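Local coordinates for HD domain protein (Enterococcus faecalis, PDB 4LRL) that is an HD-domain phosphohydrolase, a tetrameric enzyme that hydrolyses deoxynucleoside triphosphates to the deoxynucleoside and triphosphate and is switched allosterically by bound nucleotides, at residues His52-Asp57 with Asn173-Asp178; His138-His143 with Gly323-Tyr328; Asn247-Val252 with Ile410-Lys415; Ala184-Lys189 with Gln198-Gln203. All coordinates share one frame; numbering follows the deposited sequence.

Contact 1 of 4, residues His52-Asp57 with Asn173-Asp178; sequences HQVILD and NRVSAD
V54 and V175 bring together helix 53-60, which follows strand 46-52 and has H52 at its N-cap position, and the last turn of helix 167-175 of the HD domain. The packed part is small and apolar. In V175, CG1 is anti to the backbone N (chi1 175°) and CG2, anti to the carbonyl carbon, reaches across: it lies 3.9 Å from V54 CG2 and 4.1 Å from V54 CG1. The two side chains cross at about a right angle. Y29, from the N-terminal segment, touches both valines, and C129 of helix 124-133 also touches V54.

The other side is polar and looser. R174 is exposed and extended, and its NH1 stays 4.3 Å from D57 OD2, with the oxygen well out of the guanidinium plane; no N-H is aimed at it. Y29 bridges the gap, bonding D57 OD2 through its hydroxyl and making a cation-pi contact with R174. The D57 side chain is about 9 Å from a bound dGTP, near N60 of that site. Within its own helix turn, Q53 NE2 donates to D57 OD1 at 3.1 Å, from above the carboxylate plane.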
loop_
_atom_site.group_PDB
_atom_site.type_symbol
_atom_site.label_atom_id
_atom_site.label_comp_id
_atom_site.label_asym_id
_atom_site.label_seq_id
_atom_site.Cartn_x
_atom_site.Cartn_y
_atom_site.Cartn_z
ATOM N N HIS C 52 -14.084 2.230 28.165
ATOM C CA HIS C 52 -15.278 2.160 29.006
ATOM C C HIS C 52 -15.707 0.721 29.259
ATOM O O HIS C 52 -15.742 -0.095 28.335
ATOM C CB HIS C 52 -16.441 2.920 28.363
ATOM C CG HIS C 52 -16.190 4.386 28.196
ATOM N ND1 HIS C 52 -15.568 4.917 27.082
ATOM C CD2 HIS C 52 -16.485 5.437 29.000
ATOM C CE1 HIS C 52 -15.490 6.230 27.209
ATOM N NE2 HIS C 52 -16.037 6.571 28.365
ATOM N N GLN C 53 -16.046 0.428 30.513
ATOM C CA GLN C 53 -16.629 -0.856 30.898
ATOM C C GLN C 53 -17.926 -1.143 30.126
ATOM O O GLN C 53 -18.179 -2.275 29.726
ATOM C CB GLN C 53 -16.884 -0.883 32.413
ATOM C CG GLN C 53 -17.274 -2.243 32.978
ATOM C CD GLN C 53 -16.166 -3.284 32.836
ATOM O OE1 GLN C 53 -15.123 -3.194 33.487
ATOM N NE2 GLN C 53 -16.398 -4.285 31.991
ATOM N N VAL C 54 -18.739 -0.113 29.915
ATOM C CA VAL C 54 -19.993 -0.252 29.183
ATOM C C VAL C 54 -19.746 -0.773 27.758
ATOM O O VAL C 54 -20.454 -1.668 27.287
ATOM C CB VAL C 54 -20.774 1.088 29.143
ATOM C CG1 VAL C 54 -21.948 1.021 28.173
ATOM C CG2 VAL C 54 -21.257 1.462 30.534
ATOM N N ILE C 55 -18.734 -0.213 27.092
ATOM C CA ILE C 55 -18.386 -0.587 25.727
ATOM C C ILE C 55 -17.857 -2.023 25.678
ATOM O O ILE C 55 -18.280 -2.805 24.826
ATOM C CB ILE C 55 -17.370 0.409 25.100
ATOM C CG1 ILE C 55 -17.939 1.838 25.088
ATOM C CG2 ILE C 55 -16.929 -0.053 23.701
ATOM C CD1 ILE C 55 -19.253 2.021 24.318
ATOM N N LEU C 56 -16.957 -2.371 26.600
ATOM C CA LEU C 56 -16.427 -3.727 26.656
ATOM C C LEU C 56 -17.549 -4.746 26.856
ATOM O O LEU C 56 -17.585 -5.783 26.181
ATOM C CB LEU C 56 -15.369 -3.872 27.751
ATOM C CG LEU C 56 -14.748 -5.275 27.854
ATOM C CD1 LEU C 56 -14.003 -5.651 26.581
ATOM C CD2 LEU C 56 -13.847 -5.403 29.056
ATOM N N ASP C 57 -18.464 -4.429 27.774
ATOM C CA ASP C 57 -19.619 -5.286 28.044
ATOM C C ASP C 57 -20.534 -5.421 26.827
ATOM O O ASP C 57 -21.052 -6.506 26.551
ATOM C CB ASP C 57 -20.423 -4.768 29.240
ATOM C CG ASP C 57 -19.707 -4.961 30.563
ATOM O OD1 ASP C 57 -18.742 -5.752 30.631
ATOM O OD2 ASP C 57 -20.127 -4.321 31.545
ATOM N N ASN C 173 -29.525 -0.279 30.320
ATOM C CA ASN C 173 -30.437 0.110 31.395
ATOM C C ASN C 173 -29.710 0.200 32.741
ATOM O O ASN C 173 -30.118 0.941 33.626
ATOM C CB ASN C 173 -31.609 -0.872 31.455
ATOM C CG ASN C 173 -32.565 -0.586 32.590
ATOM O OD1 ASN C 173 -33.364 0.353 32.537
ATOM N ND2 ASN C 173 -32.503 -1.413 33.619
ATOM N N ARG C 174 -28.620 -0.550 32.868
ATOM C CA ARG C 174 -27.722 -0.449 34.006
ATOM C C ARG C 174 -26.959 0.881 33.992
ATOM O O ARG C 174 -26.560 1.370 35.050
ATOM C CB ARG C 174 -26.756 -1.635 34.014
ATOM C CG ARG C 174 -25.935 -1.798 35.273
ATOM C CD ARG C 174 -24.935 -2.923 35.108
ATOM N NE ARG C 174 -23.850 -2.834 36.084
ATOM C CZ ARG C 174 -22.758 -3.597 36.059
ATOM N NH1 ARG C 174 -22.601 -4.513 35.109
ATOM N NH2 ARG C 174 -21.822 -3.445 36.987
ATOM N N VAL C 175 -26.762 1.472 32.812
ATOM C CA VAL C 175 -26.209 2.832 32.735
ATOM C C VAL C 175 -27.159 3.787 33.456
ATOM O O VAL C 175 -26.766 4.492 34.389
ATOM C CB VAL C 175 -25.993 3.313 31.273
ATOM C CG1 VAL C 175 -25.526 4.771 31.245
ATOM C CG2 VAL C 175 -25.002 2.414 30.531
ATOM N N SER C 176 -28.411 3.799 33.001
ATOM C CA SER C 176 -29.519 4.468 33.681
ATOM C C SER C 176 -30.831 4.017 33.036
ATOM O O SER C 176 -30.849 3.617 31.862
ATOM C CB SER C 176 -29.381 5.993 33.622
ATOM O OG SER C 176 -29.422 6.475 32.293
ATOM N N ALA C 177 -31.917 4.083 33.804
ATOM C CA ALA C 177 -33.241 3.631 33.353
ATOM C C ALA C 177 -33.629 4.096 31.939
ATOM O O ALA C 177 -34.174 3.320 31.156
ATOM C CB ALA C 177 -34.316 4.037 34.368
ATOM N N ASP C 178 -33.324 5.356 31.629
ATOM C CA ASP C 178 -33.734 6.009 30.383
ATOM C C ASP C 178 -32.717 5.857 29.254
ATOM O O ASP C 178 -32.974 6.260 28.116
ATOM C CB ASP C 178 -33.957 7.500 30.645
ATOM C CG ASP C 178 -32.720 8.185 31.218
ATOM O OD1 ASP C 178 -32.547 9.399 30.985
ATOM O OD2 ASP C 178 -31.916 7.516 31.904
#

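Contact 2 of 4, residues His138-His143 with Gly323-Tyr328; sequences HGPYSH and GVLSTY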
loop_
_atom_site.group_PDB
_atom_site.type_symbol
_atom_site.label_atom_id
_atom_site.label_comp_id
_atom_site.label_asym_id
_atom_site.label_seq_id
_atom_site.Cartn_x
_atom_site.Cartn_y
_atom_site.Cartn_z
ATOM N N HIS C 138 -29.423 -6.359 12.113
ATOM C CA HIS C 138 -29.235 -7.059 10.844
ATOM C C HIS C 138 -29.198 -8.567 11.068
ATOM O O HIS C 138 -28.513 -9.043 11.977
ATOM C CB HIS C 138 -27.919 -6.653 10.192
ATOM C CG HIS C 138 -27.964 -5.346 9.460
ATOM N ND1 HIS C 138 -28.667 -5.172 8.286
ATOM C CD2 HIS C 138 -27.338 -4.170 9.701
ATOM C CE1 HIS C 138 -28.490 -3.938 7.848
ATOM N NE2 HIS C 138 -27.687 -3.309 8.689
ATOM N N GLY C 139 -29.932 -9.309 10.239
ATOM C CA GLY C 139 -29.858 -10.767 10.225
ATOM C C GLY C 139 -29.069 -11.222 9.009
ATOM O O GLY C 139 -28.485 -10.391 8.317
ATOM N N PRO C 140 -29.057 -12.542 8.728
ATOM C CA PRO C 140 -28.309 -13.066 7.586
ATOM C C PRO C 140 -28.841 -12.506 6.269
ATOM O O PRO C 140 -30.059 -12.336 6.127
ATOM C CB PRO C 140 -28.579 -14.573 7.656
ATOM C CG PRO C 140 -29.885 -14.705 8.409
ATOM C CD PRO C 140 -29.810 -13.605 9.428
ATOM N N TYR C 141 -27.935 -12.212 5.330
ATOM C CA TYR C 141 -28.294 -11.692 4.004
ATOM C C TYR C 141 -29.447 -10.712 4.123
ATOM O O TYR C 141 -30.543 -10.927 3.585
ATOM C CB TYR C 141 -28.635 -12.836 3.042
ATOM C CG TYR C 141 -27.524 -13.856 2.942
ATOM C CD1 TYR C 141 -27.578 -15.032 3.676
ATOM C CD2 TYR C 141 -26.400 -13.624 2.142
ATOM C CE1 TYR C 141 -26.562 -15.966 3.602
ATOM C CE2 TYR C 141 -25.373 -14.558 2.063
ATOM C CZ TYR C 141 -25.467 -15.725 2.802
ATOM O OH TYR C 141 -24.476 -16.662 2.751
ATOM N N SER C 142 -29.168 -9.636 4.847
ATOM C CA SER C 142 -30.185 -8.735 5.360
ATOM C C SER C 142 -31.169 -8.261 4.297
ATOM O O SER C 142 -32.383 -8.354 4.490
ATOM C CB SER C 142 -29.521 -7.564 6.090
ATOM O OG SER C 142 -30.390 -6.450 6.139
ATOM N N HIS C 143 -30.650 -7.791 3.165
ATOM C CA HIS C 143 -31.501 -7.245 2.099
ATOM C C HIS C 143 -32.469 -8.285 1.488
ATOM O O HIS C 143 -33.650 -7.993 1.267
ATOM C CB HIS C 143 -30.646 -6.582 1.004
ATOM C CG HIS C 143 -31.453 -5.829 -0.009
ATOM N ND1 HIS C 143 -31.685 -6.307 -1.282
ATOM C CD2 HIS C 143 -32.120 -4.652 0.080
ATOM C CE1 HIS C 143 -32.440 -5.448 -1.944
ATOM N NE2 HIS C 143 -32.724 -4.436 -1.138
ATOM N N GLY C 323 -24.666 -19.265 8.765
ATOM C CA GLY C 323 -24.454 -20.688 8.913
ATOM C C GLY C 323 -25.732 -21.494 9.065
ATOM O O GLY C 323 -25.786 -22.661 8.675
ATOM N N VAL C 324 -26.756 -20.880 9.648
ATOM C CA VAL C 324 -28.056 -21.520 9.758
ATOM C C VAL C 324 -28.621 -21.761 8.361
ATOM O O VAL C 324 -29.011 -22.886 8.032
ATOM C CB VAL C 324 -29.045 -20.695 10.642
ATOM C CG1 VAL C 324 -30.472 -21.209 10.487
ATOM C CG2 VAL C 324 -28.624 -20.750 12.116
ATOM N N LEU C 325 -28.618 -20.714 7.536
ATOM C CA LEU C 325 -29.161 -20.790 6.177
ATOM C C LEU C 325 -28.441 -21.808 5.308
ATOM O O LEU C 325 -29.082 -22.660 4.689
ATOM C CB LEU C 325 -29.163 -19.418 5.500
ATOM C CG LEU C 325 -30.179 -18.391 6.014
ATOM C CD1 LEU C 325 -30.114 -17.127 5.192
ATOM C CD2 LEU C 325 -31.568 -18.943 5.956
ATOM N N SER C 326 -27.111 -21.734 5.275
ATOM C CA SER C 326 -26.336 -22.634 4.433
ATOM C C SER C 326 -26.505 -24.093 4.864
ATOM O O SER C 326 -26.555 -24.989 4.022
ATOM C CB SER C 326 -24.862 -22.218 4.362
ATOM O OG SER C 326 -24.304 -22.105 5.650
ATOM N N THR C 327 -26.634 -24.317 6.170
ATOM C CA THR C 327 -26.897 -25.653 6.695
ATOM C C THR C 327 -28.218 -26.220 6.150
ATOM O O THR C 327 -28.275 -27.362 5.687
ATOM C CB THR C 327 -26.875 -25.664 8.233
ATOM O OG1 THR C 327 -25.582 -25.240 8.691
ATOM C CG2 THR C 327 -27.174 -27.072 8.780
ATOM N N TYR C 328 -29.266 -25.406 6.178
ATOM C CA TYR C 328 -30.549 -25.830 5.647
ATOM C C TYR C 328 -30.493 -26.029 4.131
ATOM O O TYR C 328 -31.062 -27.004 3.622
ATOM C CB TYR C 328 -31.680 -24.874 6.057
ATOM C CG TYR C 328 -31.959 -24.812 7.552
ATOM C CD1 TYR C 328 -32.592 -23.698 8.112
ATOM C CD2 TYR C 328 -31.589 -25.854 8.406
ATOM C CE1 TYR C 328 -32.857 -23.628 9.483
ATOM C CE2 TYR C 328 -31.845 -25.789 9.782
ATOM C CZ TYR C 328 -32.480 -24.673 10.308
ATOM O OH TYR C 328 -32.745 -24.598 11.657
#
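L325 pushes one methyl, CD1, against the rim of the Y141 ring and the flank of the P140 ring. CD1 lies 3.6 Å from Y141 CD1, near the plane of the aromatic ring, so the methyl meets an edge and not a face. The same carbon is 3.9 Å from P140 CB and 4.0 Å from P140 CG, which places it in the notch between two consecutive residues of the loop. The leucine and the tyrosine slide past each other in opposite directions, whereas the leucine crosses the proline at about a right angle. With CG of L325 opposite the carbonyl carbon (chi1 -71°) and the chain extended beyond it (chi2 -176°), CD1 is carried out from the helix to the loop.

All three residues are buried, and no hydrogen bond links the two segments. Y141 OH bonds to K71 NZ outside the contact, while H138 ND1 and S142 OG pair within the loop at 3.0 Å. H138 also stacks on H153 and has a weak bond to D135, a ligand of the nickel ion, so the loop packed by L325 continues from the metal site. H143 is part of a dATP site known from another structure of the protein and not occupied in this chain.

Y141 is at the N-cap position of helix 142-149. L283 of helix 270-291 touches L325 and L279 touches Y141, so this helix borders the contact, while helix 322-332 presents V324 and T327 to the second subunit.

Contact 3 of 4, residues Asn247-Val252 with Ile410-Lys415; sequences NGMHAV and IELMQK
V252 and I410 meet with their branches sliding past each other in opposite directions, and beside them L412 lies under the first turn of helix 249-267. The closest approach is V252 CG1 to I410 CG2, at 3.8 Å. Each of these methyls stands opposite its own backbone N across the CA-CB bond (chi1 174° for the valine), which leaves V252 CG2 to face the strand's L412: it comes within 4.4 Å of L412 CD2. V252 therefore straddles two residues, I410 with one methyl and L412 with the other.

L412 works mainly through CD2. This methyl is 4.0 Å from M249 CA and 4.2 Å from M249 CB, so it rests against the root of the methionine and not against its sulfur. Beyond CB the methionine turns from the strand: its chain bends at chi3 and lays CE over one face of the H250 ring, 3.4 Å above the plane and offset toward the rim. The spacing of three residues between M249 and V252 puts both on the side of the helix turned to the strand, matching the alternate residues L412 and I410. The contact is wholly apolar, with no hydrogen bond between the segments.

Strand 411-413 is an inner strand of the small mixed sheet, parallel to 241-245 on one side and antiparallel to 419-421 on the other. Helix 249-267 follows 241-245 closely in the chain and packs on the sheet through these residues, and L422 of helix 422-425 touches V252, I410 and L412, closing the same apolar layer.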
loop_
_atom_site.group_PDB
_atom_site.type_symbol
_atom_site.label_atom_id
_atom_site.label_comp_id
_atom_site.label_asym_id
_atom_site.label_seq_id
_atom_site.Cartn_x
_atom_site.Cartn_y
_atom_site.Cartn_z
ATOM N N ASN C 247 -10.772 24.170 4.107
ATOM C CA ASN C 247 -9.419 23.814 3.664
ATOM C C ASN C 247 -9.216 22.304 3.447
ATOM O O ASN C 247 -8.190 21.881 2.940
ATOM C CB ASN C 247 -8.339 24.399 4.587
ATOM C CG ASN C 247 -8.378 23.809 5.983
ATOM O OD1 ASN C 247 -7.676 22.849 6.279
ATOM N ND2 ASN C 247 -9.209 24.373 6.842
ATOM N N GLY C 248 -10.213 21.507 3.820
ATOM C CA GLY C 248 -10.173 20.066 3.605
ATOM C C GLY C 248 -11.137 19.552 2.551
ATOM O O GLY C 248 -11.420 18.355 2.507
ATOM N N MET C 249 -11.627 20.447 1.692
ATOM C CA MET C 249 -12.603 20.082 0.657
ATOM C C MET C 249 -12.155 18.900 -0.232
ATOM O O MET C 249 -12.945 18.002 -0.517
ATOM C CB MET C 249 -12.939 21.293 -0.228
ATOM C CG MET C 249 -13.781 20.893 -1.445
ATOM S SD MET C 249 -13.834 22.040 -2.827
ATOM C CE MET C 249 -12.103 22.381 -3.179
ATOM N N HIS C 250 -10.901 18.921 -0.682
ATOM C CA HIS C 250 -10.401 17.871 -1.581
ATOM C C HIS C 250 -10.458 16.488 -0.941
ATOM O O HIS C 250 -10.765 15.510 -1.615
ATOM C CB HIS C 250 -8.989 18.174 -2.078
ATOM C CG HIS C 250 -8.886 19.424 -2.905
ATOM N ND1 HIS C 250 -9.637 19.630 -4.046
ATOM C CD2 HIS C 250 -8.103 20.520 -2.766
ATOM C CE1 HIS C 250 -9.322 20.804 -4.568
ATOM N NE2 HIS C 250 -8.400 21.365 -3.808
ATOM N N ALA C 251 -10.182 16.422 0.360
ATOM C CA ALA C 251 -10.328 15.190 1.124
ATOM C C ALA C 251 -11.793 14.746 1.204
ATOM O O ALA C 251 -12.083 13.557 1.165
ATOM C CB ALA C 251 -9.752 15.351 2.504
ATOM N N VAL C 252 -12.715 15.700 1.322
ATOM C CA VAL C 252 -14.136 15.384 1.281
ATOM C C VAL C 252 -14.499 14.888 -0.126
ATOM O O VAL C 252 -15.228 13.908 -0.269
ATOM C CB VAL C 252 -15.011 16.589 1.728
ATOM C CG1 VAL C 252 -16.499 16.290 1.529
ATOM C CG2 VAL C 252 -14.721 16.935 3.188
ATOM N N ILE C 410 -23.596 17.616 2.688
ATOM C CA ILE C 410 -22.290 17.644 3.323
ATOM C C ILE C 410 -21.900 19.116 3.433
ATOM O O ILE C 410 -21.785 19.806 2.423
ATOM C CB ILE C 410 -21.265 16.824 2.520
ATOM C CG1 ILE C 410 -21.694 15.357 2.479
ATOM C CG2 ILE C 410 -19.865 16.966 3.110
ATOM C CD1 ILE C 410 -20.979 14.537 1.450
ATOM N N GLU C 411 -21.738 19.602 4.661
ATOM C CA GLU C 411 -21.523 21.031 4.889
ATOM C C GLU C 411 -20.049 21.370 5.071
ATOM O O GLU C 411 -19.350 20.753 5.881
ATOM C CB GLU C 411 -22.327 21.530 6.092
ATOM C CG GLU C 411 -23.813 21.183 6.056
ATOM C CD GLU C 411 -24.659 22.151 5.236
ATOM O OE1 GLU C 411 -24.145 22.802 4.301
ATOM O OE2 GLU C 411 -25.861 22.250 5.527
ATOM N N LEU C 412 -19.585 22.347 4.299
ATOM C CA LEU C 412 -18.218 22.848 4.413
ATOM C C LEU C 412 -18.264 24.181 5.129
ATOM O O LEU C 412 -19.099 25.038 4.803
ATOM C CB LEU C 412 -17.578 23.006 3.036
ATOM C CG LEU C 412 -17.373 21.729 2.213
ATOM C CD1 LEU C 412 -17.466 22.027 0.733
ATOM C CD2 LEU C 412 -16.044 21.072 2.531
ATOM N N MET C 413 -17.393 24.351 6.116
ATOM C CA MET C 413 -17.363 25.606 6.865
ATOM C C MET C 413 -16.264 26.574 6.432
ATOM O O MET C 413 -15.077 26.236 6.417
ATOM C CB MET C 413 -17.292 25.370 8.369
ATOM C CG MET C 413 -17.589 26.639 9.143
ATOM S SD MET C 413 -17.544 26.433 10.918
ATOM C CE MET C 413 -19.104 25.593 11.178
ATOM N N GLN C 414 -16.692 27.787 6.090
ATOM C CA GLN C 414 -15.797 28.838 5.632
ATOM C C GLN C 414 -15.111 29.475 6.837
ATOM O O GLN C 414 -15.563 29.320 7.969
ATOM C CB GLN C 414 -16.585 29.906 4.870
ATOM C CG GLN C 414 -17.573 29.390 3.817
ATOM C CD GLN C 414 -17.012 29.422 2.410
ATOM O OE1 GLN C 414 -15.823 29.186 2.189
ATOM N NE2 GLN C 414 -17.873 29.710 1.444
ATOM N N LYS C 415 -14.023 30.195 6.581
ATOM C CA LYS C 415 -13.327 30.970 7.612
ATOM C C LYS C 415 -14.264 31.922 8.366
ATOM O O LYS C 415 -14.021 32.240 9.529
ATOM C CB LYS C 415 -12.164 31.753 6.994
ATOM C CG LYS C 415 -11.059 32.104 7.984
ATOM C CD LYS C 415 -10.704 33.597 7.944
ATOM C CE LYS C 415 -9.399 33.901 8.681
ATOM N NZ LYS C 415 -9.490 33.686 10.153
#

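Contact 4 of 4, residues Ala184-Lys189 with Gln198-Gln203; sequences ASVITK and QMISSQ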
loop_
_atom_site.group_PDB
_atom_site.type_symbol
_atom_site.label_atom_id
_atom_site.label_comp_id
_atom_site.label_asym_id
_atom_site.label_seq_id
_atom_site.Cartn_x
_atom_site.Cartn_y
_atom_site.Cartn_z
ATOM N N ALA C 184 -31.490 4.209 21.362
ATOM C CA ALA C 184 -32.346 3.849 20.240
ATOM C C ALA C 184 -32.734 5.073 19.423
ATOM O O ALA C 184 -32.787 5.007 18.193
ATOM C CB ALA C 184 -33.589 3.111 20.738
ATOM N N SER C 185 -32.985 6.189 20.113
ATOM C CA SER C 185 -33.341 7.461 19.480
ATOM C C SER C 185 -32.238 8.065 18.610
ATOM O O SER C 185 -32.531 8.848 17.697
ATOM C CB SER C 185 -33.784 8.482 20.538
ATOM O OG SER C 185 -32.693 8.934 21.327
ATOM N N VAL C 186 -30.983 7.719 18.891
ATOM C CA VAL C 186 -29.869 8.167 18.056
ATOM C C VAL C 186 -29.959 7.464 16.713
ATOM O O VAL C 186 -29.776 8.081 15.666
ATOM C CB VAL C 186 -28.473 7.893 18.696
ATOM C CG1 VAL C 186 -27.352 8.320 17.747
ATOM C CG2 VAL C 186 -28.330 8.623 20.008
ATOM N N ILE C 187 -30.251 6.169 16.766
ATOM C CA ILE C 187 -30.354 5.337 15.577
ATOM C C ILE C 187 -31.585 5.698 14.745
ATOM O O ILE C 187 -31.518 5.721 13.521
ATOM C CB ILE C 187 -30.307 3.827 15.961
ATOM C CG1 ILE C 187 -28.870 3.445 16.321
ATOM C CG2 ILE C 187 -30.787 2.941 14.823
ATOM C CD1 ILE C 187 -28.765 2.479 17.452
ATOM N N THR C 188 -32.698 6.004 15.407
ATOM C CA THR C 188 -33.904 6.414 14.703
ATOM C C THR C 188 -33.817 7.886 14.306
ATOM O O THR C 188 -34.711 8.411 13.633
ATOM C CB THR C 188 -35.182 6.178 15.541
ATOM O OG1 THR C 188 -35.198 7.069 16.661
ATOM C CG2 THR C 188 -35.257 4.738 16.023
ATOM N N LYS C 189 -32.744 8.545 14.747
ATOM C CA LYS C 189 -32.421 9.928 14.362
ATOM C C LYS C 189 -33.373 10.932 15.009
ATOM O O LYS C 189 -33.585 12.033 14.492
ATOM C CB LYS C 189 -32.400 10.095 12.833
ATOM C CG LYS C 189 -31.525 9.074 12.094
ATOM C CD LYS C 189 -31.652 9.213 10.578
ATOM C CE LYS C 189 -30.691 10.281 10.045
ATOM N NZ LYS C 189 -31.166 10.918 8.780
ATOM N N GLN C 198 -25.687 12.966 13.524
ATOM C CA GLN C 198 -24.946 13.066 12.255
ATOM C C GLN C 198 -23.625 12.294 12.234
ATOM O O GLN C 198 -23.141 11.933 11.165
ATOM C CB GLN C 198 -24.727 14.526 11.838
ATOM C CG GLN C 198 -25.957 15.190 11.216
ATOM C CD GLN C 198 -25.728 16.649 10.833
ATOM O OE1 GLN C 198 -24.637 17.042 10.381
ATOM N NE2 GLN C 198 -26.752 17.456 11.008
ATOM N N MET C 199 -23.058 12.026 13.409
ATOM C CA MET C 199 -21.799 11.288 13.493
ATOM C C MET C 199 -22.016 9.842 13.069
ATOM O O MET C 199 -21.120 9.180 12.531
ATOM C CB MET C 199 -21.216 11.346 14.909
ATOM C CG MET C 199 -19.688 11.142 14.944
ATOM S SD MET C 199 -18.922 11.296 16.566
ATOM C CE MET C 199 -19.374 12.975 17.047
ATOM N N ILE C 200 -23.236 9.378 13.292
ATOM C CA ILE C 200 -23.591 7.991 13.076
ATOM C C ILE C 200 -24.377 7.817 11.783
ATOM O O ILE C 200 -24.249 6.797 11.098
ATOM C CB ILE C 200 -24.333 7.455 14.303
ATOM C CG1 ILE C 200 -23.313 7.323 15.444
ATOM C CG2 ILE C 200 -25.022 6.108 13.999
ATOM C CD1 ILE C 200 -23.888 7.495 16.815
ATOM N N SER C 201 -25.163 8.825 11.434
ATOM C CA SER C 201 -25.933 8.761 10.207
ATOM C C SER C 201 -26.041 10.128 9.558
ATOM O O SER C 201 -26.588 11.064 10.143
ATOM C CB SER C 201 -27.320 8.176 10.468
ATOM O OG SER C 201 -28.079 8.193 9.276
ATOM N N SER C 202 -25.490 10.229 8.356
ATOM C CA SER C 202 -25.519 11.448 7.559
ATOM C C SER C 202 -25.106 11.056 6.143
ATOM O O SER C 202 -25.240 9.891 5.768
ATOM C CB SER C 202 -24.585 12.519 8.147
ATOM O OG SER C 202 -23.224 12.129 8.057
ATOM N N GLN C 203 -24.612 12.008 5.360
ATOM C CA GLN C 203 -24.056 11.699 4.047
ATOM C C GLN C 203 -22.563 11.380 4.136
ATOM O O GLN C 203 -21.959 10.881 3.181
ATOM C CB GLN C 203 -24.352 12.810 3.040
ATOM C CG GLN C 203 -25.807 12.808 2.519
ATOM C CD GLN C 203 -26.131 11.538 1.759
ATOM O OE1 GLN C 203 -25.326 11.067 0.958
ATOM N NE2 GLN C 203 -27.306 10.973 2.006
HETATM O O HOH W 1 -28.662 12.781 9.716
#
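Next to the metal site of the HD domain, helices 179-187 and 194-200, two consecutive helices joined by a short loop, pack together through V186 and I200. V186 CG1 lies 3.7 Å from I200 CD1, the two side chains crossing at about a right angle. A130 of helix 124-133 touches both. The I200 side chain is also about 4 Å from that of H134, a nickel ligand, and about 8 Å from the nickel ion.

K189 and S201 make the second meeting. K189, with positive phi, is the C-prime residue of a Schellman motif that ends the first helix; the chain turns there, and the lysine runs across to S201. Its chain bends at chi3 (85°), bringing CE to 3.4 Å from S201 OG, while NZ stays 4.1 Å from that oxygen. A water then joins the two: it donates to S201 O at 2.7 Å and accepts a weak bond from K189 NZ at 3.3 Å.

The chemistry is thus divided between methyl packing, with I200 next to the metal ligand H134, and a water-mediated link; the lysine meets the hydroxyl with CE, the carbon next to its ammonium, which the charge would probably polarise.

Overall arrangement
Contacts 1 and 4 lie in one region: helices 167-175 and 179-187 follow each other in the chain, and the contact centres are about 19 Å apart. Contact 4 touches contact 3 through Q203 and I410, joining the HD domain to the small sheet of the HD-associated region. Contact 2 also joins the HD domain to that region, but on the opposite side of the chain's centre from contact 3, their centres about 41 Å apart. Along the chain, contact 1 closes before contacts 3 and 4 open, and contact 2 crosses both 1 and 3 while enclosing 4. The HD-associated region thus meets the HD domain in two widely separated places.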